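Local atomic coordinates of protein Bug27 (Bordetella pertussis, PDB entry 2QPQ), a protein that probably binds a small solute in the periplasm between the two alpha/beta lobes of a Venus flytrap, as a solute-binding protein of the Bug family. Residues Leu10-Thr15 with Gln39-Glu44; Asn98-Pro103 with Gln228-Leu233; Val105-Ala110 with Ala180-Ser185; Lys125-Gln130 with Lys154-His159. All coordinates share one frame; numbering follows the deposited sequence.

Contact 1. Residues Leu10-Thr15 with Gln39-Glu44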
# COMPACT_ATOMS: atom_id res chain seq x y z
N LEU A 10 -2.21 20.18 -13.80
CA LEU A 10 -2.52 19.54 -12.53
C LEU A 10 -1.22 19.38 -11.74
O LEU A 10 -0.12 19.36 -12.30
CB LEU A 10 -3.21 18.18 -12.74
CG LEU A 10 -4.69 18.02 -13.10
CD1 LEU A 10 -5.29 19.08 -13.97
CD2 LEU A 10 -4.87 16.62 -13.69
N ASP A 11 -1.35 19.31 -10.43
CA ASP A 11 -0.21 19.13 -9.55
C ASP A 11 -0.55 17.89 -8.74
O ASP A 11 -1.47 17.90 -7.96
CB ASP A 11 -0.09 20.36 -8.66
CG ASP A 11 1.13 20.31 -7.74
OD1 ASP A 11 2.08 19.51 -8.02
OD2 ASP A 11 1.15 21.09 -6.76
N ILE A 12 0.16 16.79 -8.99
CA ILE A 12 -0.14 15.53 -8.34
C ILE A 12 0.97 15.35 -7.31
O ILE A 12 2.15 15.28 -7.67
CB ILE A 12 -0.14 14.36 -9.36
CG1 ILE A 12 -1.28 14.52 -10.39
CG2 ILE A 12 -0.25 12.99 -8.67
CD1 ILE A 12 -1.17 13.48 -11.52
N ILE A 13 0.58 15.31 -6.05
CA ILE A 13 1.57 15.26 -4.96
C ILE A 13 1.64 13.84 -4.49
O ILE A 13 0.63 13.26 -4.06
CB ILE A 13 1.20 16.22 -3.78
CG1 ILE A 13 1.02 17.70 -4.22
CG2 ILE A 13 2.23 16.06 -2.64
CD1 ILE A 13 2.20 18.29 -4.96
N VAL A 14 2.81 13.23 -4.64
CA VAL A 14 2.98 11.82 -4.27
C VAL A 14 3.49 11.71 -2.83
O VAL A 14 4.46 12.37 -2.48
CB VAL A 14 3.93 11.08 -5.24
CG1 VAL A 14 3.84 9.60 -4.99
CG2 VAL A 14 3.59 11.41 -6.69
N THR A 15 2.86 10.85 -2.03
CA THR A 15 3.11 10.75 -0.58
C THR A 15 4.28 9.84 -0.29
O THR A 15 4.71 9.73 0.84
CB THR A 15 1.88 10.13 0.15
OG1 THR A 15 1.46 8.94 -0.55
CG2 THR A 15 0.73 11.15 0.25
N GLN A 39 -2.77 19.56 -20.66
CA GLN A 39 -1.93 20.33 -19.74
C GLN A 39 -1.08 19.31 -18.98
O GLN A 39 -1.48 18.15 -18.85
CB GLN A 39 -2.79 21.15 -18.77
CG GLN A 39 -3.59 22.32 -19.42
CD GLN A 39 -2.78 23.61 -19.54
OE1 GLN A 39 -1.78 23.79 -18.85
NE2 GLN A 39 -3.23 24.52 -20.41
N THR A 40 0.10 19.74 -18.53
CA THR A 40 1.03 18.88 -17.82
C THR A 40 0.42 18.52 -16.49
O THR A 40 -0.00 19.41 -15.73
CB THR A 40 2.36 19.61 -17.51
OG1 THR A 40 2.84 20.30 -18.68
CG2 THR A 40 3.43 18.61 -17.03
N ALA A 41 0.31 17.23 -16.21
CA ALA A 41 0.07 16.77 -14.87
C ALA A 41 1.44 16.67 -14.24
O ALA A 41 2.13 15.64 -14.40
CB ALA A 41 -0.60 15.41 -14.91
N VAL A 42 1.87 17.74 -13.58
CA VAL A 42 3.16 17.73 -12.89
C VAL A 42 3.08 16.77 -11.69
O VAL A 42 2.22 16.91 -10.82
CB VAL A 42 3.57 19.12 -12.39
CG1 VAL A 42 4.91 19.06 -11.57
CG2 VAL A 42 3.61 20.16 -13.55
N VAL A 43 4.00 15.82 -11.64
CA VAL A 43 4.06 14.88 -10.53
C VAL A 43 5.24 15.23 -9.65
O VAL A 43 6.37 15.41 -10.14
CB VAL A 43 4.15 13.43 -11.06
CG1 VAL A 43 4.45 12.41 -9.94
CG2 VAL A 43 2.88 13.08 -11.84
N GLU A 44 5.00 15.37 -8.35
CA GLU A 44 6.08 15.68 -7.46
C GLU A 44 5.99 14.84 -6.18
O GLU A 44 4.91 14.53 -5.71
CB GLU A 44 6.13 17.19 -7.21
CG GLU A 44 4.87 17.76 -6.68
CD GLU A 44 5.01 19.24 -6.34
OE1 GLU A 44 6.03 19.64 -5.72
OE2 GLU A 44 4.08 19.99 -6.65
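I12 is held through both its backbone polar atoms: its N donates to V42 O over 2.8 Å in an almost straight bond (178° at the hydrogen), and its O accepts E44 N. Further on, V14 N reaches E44 O at 2.7 Å. At the start the pairing is poorer, V42 N bending in to L10 O and L10 N making only a weak bond to T40 O. The strands run parallel, 22° apart. On the face of L10, I12, A41 and V43 the contact is apolar: I12 CD1 touches A41 CB at 3.9 Å and V43 CG2 at 4.1 Å, while V14 CG2 meets V43 CG1 at 3.5 Å. The face of D11, I13, V42 and E44 is more polar. There D11 OD1 sits 2.5 Å from E44 OE2, the carboxylate planes 36° apart. I13 and E44 lie side by side, pointing the same way. Salt bridges from R61 to D11 OD2 and from R46 to E44 OE1 position the two acids. Outside this shell, L33, A26 and T22 of helix 21-35 pack on L10 and V14, and L57 and V58 of helix 52-59 on I13. Strand 10-14, helix 21-35 and strand 41-45 form a beta-alpha-beta crossover, the building unit of the alpha/beta lobes of periplasmic binding proteins.

Contact 2. Residues Asn98-Pro103 with Gln228-Leu233; sequences NVAYVP and QWHGLL
H230 presents its imidazole edge to the opposite strand: ND1 donates to A100 O at 2.9 Å, with that oxygen lying in the ring plane, although the nitrogen stands 57° out of the A100 carbonyl plane. The same edge continues to V102, whose CG1 touches H230 CE1 at 3.7 Å. On the other face of the sheet, N98 has its CG anti to the backbone N (chi1 175°), and its OD1 accepts the backbone N of H230 at 3.1 Å. This amide also crosses W229 at about a right angle, its plane 78° from that of the indole, with N98 OD1 3.3 Å from W229 CB. Y101 crosses W229 obliquely, bringing CE1 to 4.0 Å from W229 CB and to the edge of the indole. Backbone bonds from V99 N to H230 O and from V102 N to Q228 O tie the antiparallel strands. V99, with near-helical backbone angles, interrupts the regular alternation between the N98-G231 and V102-Q228 pairs. N98 CA comes within 4.1 Å of G231 CA, where no side chain intervenes. Q228 NE2 bonds a citrate, probably from the crystallisation liquor but possibly marking a pocket, and Q228 OE1 is held by Q142. D285 takes W229 NE1 and D273 takes N98 ND2. Helix 275-296 packs on N98, Y101 and W229 through F278 and M281, helix 21-35 on A100 and H230 through L25, while strands 67-72 and 269-273 extend the sheet beyond 227-235 and 93-109 respectively.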
# COMPACT_ATOMS: atom_id res chain seq x y z
N ASN A 98 -9.51 4.81 -6.95
CA ASN A 98 -8.52 3.78 -6.61
C ASN A 98 -8.17 3.02 -7.86
O ASN A 98 -9.06 2.41 -8.48
CB ASN A 98 -9.11 2.82 -5.58
CG ASN A 98 -8.18 1.67 -5.30
OD1 ASN A 98 -6.97 1.85 -5.22
ND2 ASN A 98 -8.76 0.47 -5.14
N VAL A 99 -6.88 3.04 -8.22
CA VAL A 99 -6.40 2.50 -9.51
C VAL A 99 -5.73 1.09 -9.46
O VAL A 99 -5.58 0.42 -10.49
CB VAL A 99 -5.48 3.50 -10.24
CG1 VAL A 99 -6.16 4.85 -10.45
CG2 VAL A 99 -4.16 3.72 -9.45
N ALA A 100 -5.33 0.64 -8.28
CA ALA A 100 -4.60 -0.63 -8.16
C ALA A 100 -4.52 -1.11 -6.74
O ALA A 100 -4.32 -0.31 -5.78
CB ALA A 100 -3.18 -0.49 -8.69
N TYR A 101 -4.57 -2.42 -6.60
CA TYR A 101 -4.24 -3.06 -5.33
C TYR A 101 -2.91 -3.77 -5.51
O TYR A 101 -2.54 -4.14 -6.64
CB TYR A 101 -5.29 -4.09 -4.98
CG TYR A 101 -6.62 -3.54 -4.55
CD1 TYR A 101 -6.86 -3.17 -3.22
CD2 TYR A 101 -7.68 -3.42 -5.47
CE1 TYR A 101 -8.11 -2.68 -2.83
CE2 TYR A 101 -8.93 -2.94 -5.09
CZ TYR A 101 -9.13 -2.57 -3.77
OH TYR A 101 -10.37 -2.08 -3.40
N VAL A 102 -2.19 -3.96 -4.42
CA VAL A 102 -1.12 -4.95 -4.41
C VAL A 102 -1.14 -5.67 -3.08
O VAL A 102 -1.06 -5.03 -2.00
CB VAL A 102 0.30 -4.39 -4.79
CG1 VAL A 102 0.95 -3.63 -3.61
CG2 VAL A 102 1.24 -5.54 -5.20
N PRO A 103 -1.19 -7.01 -3.12
CA PRO A 103 -1.06 -7.68 -1.84
C PRO A 103 0.37 -7.57 -1.28
O PRO A 103 1.33 -7.33 -2.03
CB PRO A 103 -1.44 -9.13 -2.17
CG PRO A 103 -1.04 -9.30 -3.61
CD PRO A 103 -1.31 -7.98 -4.26
N GLN A 228 -3.22 -3.55 -0.14
CA GLN A 228 -2.90 -2.13 -0.24
C GLN A 228 -3.48 -1.53 -1.52
O GLN A 228 -3.20 -1.99 -2.61
CB GLN A 228 -1.40 -1.95 -0.22
CG GLN A 228 -0.86 -0.52 -0.40
CD GLN A 228 0.62 -0.48 -0.11
OE1 GLN A 228 1.04 -0.97 0.92
NE2 GLN A 228 1.41 0.02 -1.04
N TRP A 229 -4.25 -0.48 -1.36
CA TRP A 229 -4.80 0.31 -2.48
C TRP A 229 -3.92 1.49 -2.75
O TRP A 229 -3.06 1.87 -1.91
CB TRP A 229 -6.25 0.76 -2.19
CG TRP A 229 -6.59 1.22 -0.77
CD1 TRP A 229 -7.30 0.51 0.17
CD2 TRP A 229 -6.33 2.51 -0.16
NE1 TRP A 229 -7.46 1.26 1.31
CE2 TRP A 229 -6.87 2.48 1.14
CE3 TRP A 229 -5.64 3.67 -0.58
CZ2 TRP A 229 -6.79 3.58 2.05
CZ3 TRP A 229 -5.55 4.78 0.35
CH2 TRP A 229 -6.12 4.69 1.65
N HIS A 230 -4.14 2.09 -3.92
CA HIS A 230 -3.32 3.16 -4.46
C HIS A 230 -4.29 4.02 -5.23
O HIS A 230 -4.96 3.54 -6.15
CB HIS A 230 -2.25 2.66 -5.43
CG HIS A 230 -1.33 1.63 -4.85
ND1 HIS A 230 -1.68 0.30 -4.76
CD2 HIS A 230 -0.07 1.73 -4.36
CE1 HIS A 230 -0.69 -0.37 -4.18
NE2 HIS A 230 0.30 0.47 -3.95
N GLY A 231 -4.38 5.30 -4.87
CA GLY A 231 -5.32 6.13 -5.57
C GLY A 231 -5.04 7.57 -5.36
O GLY A 231 -3.97 7.94 -4.83
N LEU A 232 -6.00 8.39 -5.82
CA LEU A 232 -5.88 9.82 -5.82
C LEU A 232 -7.02 10.40 -5.01
O LEU A 232 -8.20 9.97 -5.15
CB LEU A 232 -5.92 10.34 -7.29
CG LEU A 232 -4.58 10.04 -8.05
CD1 LEU A 232 -4.73 10.06 -9.56
CD2 LEU A 232 -3.47 11.00 -7.64
N LEU A 233 -6.64 11.37 -4.17
CA LEU A 233 -7.59 12.20 -3.40
C LEU A 233 -7.46 13.65 -3.82
O LEU A 233 -6.44 14.03 -4.44
CB LEU A 233 -7.33 12.10 -1.89
CG LEU A 233 -7.02 10.73 -1.26
CD1 LEU A 233 -6.73 10.81 0.26
CD2 LEU A 233 -8.20 9.74 -1.52

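Contact 3. Residues Val105-Ala110 with Ala180-Ser185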
# COMPACT_ATOMS: atom_id res chain seq x y z
N VAL A 105 3.35 -9.91 0.72
CA VAL A 105 3.75 -11.29 0.73
C VAL A 105 4.74 -11.55 1.83
O VAL A 105 5.63 -10.73 2.09
CB VAL A 105 4.30 -11.69 -0.66
CG1 VAL A 105 5.51 -10.81 -1.01
CG2 VAL A 105 4.56 -13.20 -0.73
N PHE A 106 4.54 -12.66 2.55
CA PHE A 106 5.51 -13.15 3.51
C PHE A 106 6.55 -13.96 2.75
O PHE A 106 6.22 -15.00 2.20
CB PHE A 106 4.82 -14.03 4.56
CG PHE A 106 3.98 -13.26 5.55
CD1 PHE A 106 2.83 -12.61 5.13
CD2 PHE A 106 4.35 -13.18 6.89
CE1 PHE A 106 2.04 -11.89 6.02
CE2 PHE A 106 3.56 -12.49 7.80
CZ PHE A 106 2.40 -11.84 7.37
N VAL A 107 7.78 -13.45 2.69
CA VAL A 107 8.88 -14.10 1.95
C VAL A 107 10.03 -14.51 2.89
O VAL A 107 10.34 -13.86 3.92
CB VAL A 107 9.39 -13.24 0.73
CG1 VAL A 107 8.27 -13.04 -0.27
CG2 VAL A 107 9.91 -11.83 1.17
N VAL A 108 10.65 -15.62 2.51
CA VAL A 108 11.78 -16.19 3.23
C VAL A 108 12.90 -16.49 2.20
O VAL A 108 12.62 -16.61 1.01
CB VAL A 108 11.39 -17.48 4.08
CG1 VAL A 108 10.39 -17.15 5.17
CG2 VAL A 108 10.90 -18.70 3.18
N PRO A 109 14.16 -16.54 2.66
CA PRO A 109 15.27 -16.87 1.79
C PRO A 109 15.08 -18.25 1.16
O PRO A 109 14.45 -19.14 1.77
CB PRO A 109 16.46 -16.95 2.75
CG PRO A 109 16.07 -16.26 3.95
CD PRO A 109 14.60 -16.32 4.05
N ALA A 110 15.61 -18.41 -0.04
CA ALA A 110 15.83 -19.74 -0.64
C ALA A 110 16.47 -20.64 0.41
O ALA A 110 17.42 -20.24 1.10
CB ALA A 110 16.73 -19.64 -1.87
N ALA A 180 10.48 -11.52 5.76
CA ALA A 180 9.99 -10.16 5.61
C ALA A 180 8.60 -10.14 5.01
O ALA A 180 8.18 -11.05 4.27
CB ALA A 180 10.97 -9.29 4.71
N VAL A 181 7.92 -9.05 5.28
CA VAL A 181 6.67 -8.75 4.61
C VAL A 181 6.88 -7.54 3.70
O VAL A 181 7.23 -6.45 4.15
CB VAL A 181 5.60 -8.48 5.63
CG1 VAL A 181 4.26 -8.20 4.92
CG2 VAL A 181 5.55 -9.72 6.56
N VAL A 182 6.70 -7.76 2.39
CA VAL A 182 6.93 -6.70 1.44
C VAL A 182 5.78 -6.73 0.42
O VAL A 182 4.95 -7.64 0.44
CB VAL A 182 8.36 -6.79 0.77
CG1 VAL A 182 9.48 -6.73 1.85
CG2 VAL A 182 8.51 -8.07 -0.04
N THR A 183 5.74 -5.77 -0.48
CA THR A 183 4.71 -5.81 -1.50
C THR A 183 5.02 -6.96 -2.44
O THR A 183 6.21 -7.22 -2.76
CB THR A 183 4.67 -4.51 -2.31
OG1 THR A 183 5.92 -4.36 -2.97
CG2 THR A 183 4.36 -3.29 -1.43
N ALA A 184 3.96 -7.63 -2.90
CA ALA A 184 4.07 -8.62 -3.97
C ALA A 184 4.86 -8.13 -5.20
O ALA A 184 5.70 -8.85 -5.74
CB ALA A 184 2.68 -9.13 -4.37
N SER A 185 4.62 -6.91 -5.63
CA SER A 185 5.30 -6.33 -6.79
C SER A 185 6.83 -6.26 -6.66
O SER A 185 7.55 -6.61 -7.62
CB SER A 185 4.73 -4.93 -7.05
OG SER A 185 4.72 -4.22 -5.81
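V105 and V182 exchange two backbone bonds, V105 N to V182 O at 2.8 Å and V182 N to V105 O at 3.2 Å, and V107 and A180 form a second hydrogen-bonded antiparallel pair, the strand directions 126° apart. F106 and V181, the non-hydrogen-bonded pair in the middle, lie side by side and point the same way. V181 CG2, anti to the carbonyl carbon, is the methyl over the centre of the phenyl face, 3.7 Å from its centroid and 14° off the ring normal, in a CH-pi contact. On the other face, V182 CG2 reaches both V105 CG1 and V107 CG2, each at 4.2 Å, crossing V107 at about a right angle. V105 CG1 also extends to A184 CA at 4.0 Å, so the strand packs against the first turn of the following helix. T183 occupies the N-cap of helix 184-192, and its OG1 shares a hydrogen bond with S185 OG. L149 of helix 141-153 packs on F106, and L169 of helix 165-173 on V182. T183 also lies near the bound citrate. A strand running directly into a helix whose N-terminus borders a possible ligand pocket is consistent with the periplasmic binding-protein fold.

Contact 4. Residues Lys125-Gln130 with Lys154-His159; sequences KQTNTQ and KTHMVH
H156 lies against the backbone of K125-T127, forming the close-packed part of this contact. Its ND1 donates to K125 O at 2.8 Å; the oxygen is near the ring plane, yet the bond is bent (132° at the hydrogen) and ND1 stands well above the K125 carbonyl plane. T127 CA sits over one face of the imidazole, offset toward the rim, 3.7 Å from its centroid, a CH-pi contact. T127 and H156 run alongside each other, and T127 CG2 touches H156 NE2 at 3.8 Å. A chi1 of -60° sets H156 CG anti to the carbonyl carbon. The side chain of K125 bends back beyond CG, crosses T155 at about a right angle with CD 4.1 Å from T155 CG2, and delivers NZ to K154 O at 2.8 Å, in that carbonyl's plane. The positive charge of K125 could make a further charge on H156 less favourable.

Toward T129 the contact is looser and wetter. T129 OG1 stays 4.0 Å from H156 O, with a water between them; another water lies between T127 O and H156 O, though several of these separations are too short for the details to be trusted. V158 CG2 comes no nearer than 4.2 Å to T129 O. K154 is the residue that leaves helix 141-153, and N150 of that helix bonds T155 OG1. M121 of helix 117-123 packs on T155, while backbone bonds join V158 of strand 158-161 to Y133 of strand 132-135 and to V131 just before it.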
# COMPACT_ATOMS: atom_id res chain seq x y z
N LYS A 125 4.64 -19.01 17.98
CA LYS A 125 3.51 -19.09 18.92
C LYS A 125 3.82 -18.55 20.32
O LYS A 125 3.03 -17.77 20.85
CB LYS A 125 2.91 -20.52 19.00
CG LYS A 125 1.55 -20.74 18.31
CD LYS A 125 0.46 -19.68 18.65
CE LYS A 125 -0.10 -19.87 20.06
NZ LYS A 125 -0.15 -18.59 20.88
N GLN A 126 4.97 -18.93 20.90
CA GLN A 126 5.36 -18.48 22.27
C GLN A 126 6.00 -17.06 22.33
O GLN A 126 6.57 -16.61 21.33
CB GLN A 126 6.27 -19.54 22.93
CG GLN A 126 5.65 -20.95 23.03
CD GLN A 126 6.39 -21.89 23.98
OE1 GLN A 126 6.67 -21.54 25.13
NE2 GLN A 126 6.70 -23.11 23.50
N THR A 127 5.94 -16.42 23.51
CA THR A 127 6.07 -14.93 23.79
C THR A 127 7.40 -14.12 23.62
O THR A 127 7.67 -13.45 22.61
CB THR A 127 5.77 -14.69 25.25
OG1 THR A 127 6.23 -15.84 25.99
CG2 THR A 127 4.30 -14.46 25.44
N ASN A 128 8.18 -14.10 24.68
CA ASN A 128 9.59 -14.00 24.47
C ASN A 128 9.72 -15.22 23.52
O ASN A 128 8.88 -16.16 23.58
CB ASN A 128 10.37 -14.12 25.78
CG ASN A 128 9.74 -13.30 26.92
OD1 ASN A 128 9.90 -12.09 27.00
ND2 ASN A 128 9.01 -13.97 27.81
N THR A 129 10.75 -15.19 22.71
CA THR A 129 10.96 -15.82 21.34
C THR A 129 11.45 -14.75 20.33
O THR A 129 11.22 -13.49 20.52
CB THR A 129 9.86 -16.75 20.67
OG1 THR A 129 8.72 -15.99 20.17
CG2 THR A 129 9.45 -17.95 21.55
N GLN A 130 12.13 -15.27 19.29
CA GLN A 130 13.02 -14.48 18.43
C GLN A 130 12.79 -14.61 16.91
O GLN A 130 13.72 -14.47 16.14
CB GLN A 130 14.48 -14.80 18.76
CG GLN A 130 14.86 -14.50 20.24
CD GLN A 130 14.63 -15.66 21.17
OE1 GLN A 130 14.94 -16.80 20.84
NE2 GLN A 130 14.11 -15.39 22.36
N LYS A 154 -2.43 -15.13 17.19
CA LYS A 154 -1.81 -15.07 18.53
C LYS A 154 -0.33 -15.49 18.52
O LYS A 154 0.09 -16.37 19.27
CB LYS A 154 -2.64 -15.85 19.56
CG LYS A 154 -4.07 -15.30 19.67
CD LYS A 154 -4.95 -16.16 20.61
CE LYS A 154 -5.28 -17.56 20.00
NZ LYS A 154 -6.65 -18.09 20.42
N THR A 155 0.46 -14.83 17.67
CA THR A 155 1.87 -15.15 17.58
C THR A 155 2.69 -13.95 18.08
O THR A 155 2.14 -12.87 18.39
CB THR A 155 2.30 -15.60 16.14
OG1 THR A 155 1.94 -14.62 15.15
CG2 THR A 155 1.65 -16.96 15.77
N HIS A 156 4.01 -14.16 18.15
CA HIS A 156 4.90 -13.16 18.73
C HIS A 156 6.12 -12.81 17.86
O HIS A 156 7.25 -12.71 18.35
CB HIS A 156 5.30 -13.62 20.13
CG HIS A 156 4.12 -13.79 21.03
ND1 HIS A 156 3.53 -15.01 21.25
CD2 HIS A 156 3.37 -12.89 21.70
CE1 HIS A 156 2.48 -14.86 22.04
NE2 HIS A 156 2.36 -13.58 22.32
N MET A 157 5.87 -12.62 16.56
CA MET A 157 6.93 -12.22 15.64
C MET A 157 7.34 -10.79 15.99
O MET A 157 6.48 -9.98 16.34
CB MET A 157 6.47 -12.23 14.19
CG MET A 157 5.98 -13.59 13.70
SD MET A 157 5.45 -13.44 11.99
CE MET A 157 4.21 -12.15 12.07
N VAL A 158 8.64 -10.51 15.84
CA VAL A 158 9.20 -9.21 16.20
C VAL A 158 9.50 -8.41 14.93
O VAL A 158 10.28 -8.85 14.08
CB VAL A 158 10.49 -9.37 17.03
CG1 VAL A 158 11.21 -7.97 17.21
CG2 VAL A 158 10.16 -10.02 18.37
N HIS A 159 8.91 -7.22 14.84
CA HIS A 159 9.04 -6.40 13.62
C HIS A 159 10.38 -5.70 13.57
O HIS A 159 10.83 -5.06 14.56
CB HIS A 159 7.89 -5.39 13.59
CG HIS A 159 8.05 -4.30 12.58
ND1 HIS A 159 8.21 -4.53 11.22
CD2 HIS A 159 8.02 -2.95 12.72
CE1 HIS A 159 8.28 -3.37 10.58
NE2 HIS A 159 8.17 -2.40 11.47
O HOH W 1 8.69 -12.15 20.71
O HOH W 2 9.00 -14.61 18.05

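How the contacts relate
From the N terminus, contact 1 closes first, shutting the short loop round helix 21-35 before any other opens. Contact 2 then opens at 98-103 and closes last, at 228-233. Contact 3 is nested within it, from 105-110 to 180-185, and contact 4 is nested within contact 3, from 125-130 to 154-159; none cross. Contacts 2 and 3 share the long strand 93-109 and touch where P103 O meets A184 N at 2.8 Å, probably a hydrogen bond. Contact 1 reaches contact 2 through I12 CG2 and L232 CD2, 3.9 Å apart. Contacts 1 to 3 pair strands of one mixed sheet; contact 4 reaches it at strand 158-161 and otherwise ties loops at its edge.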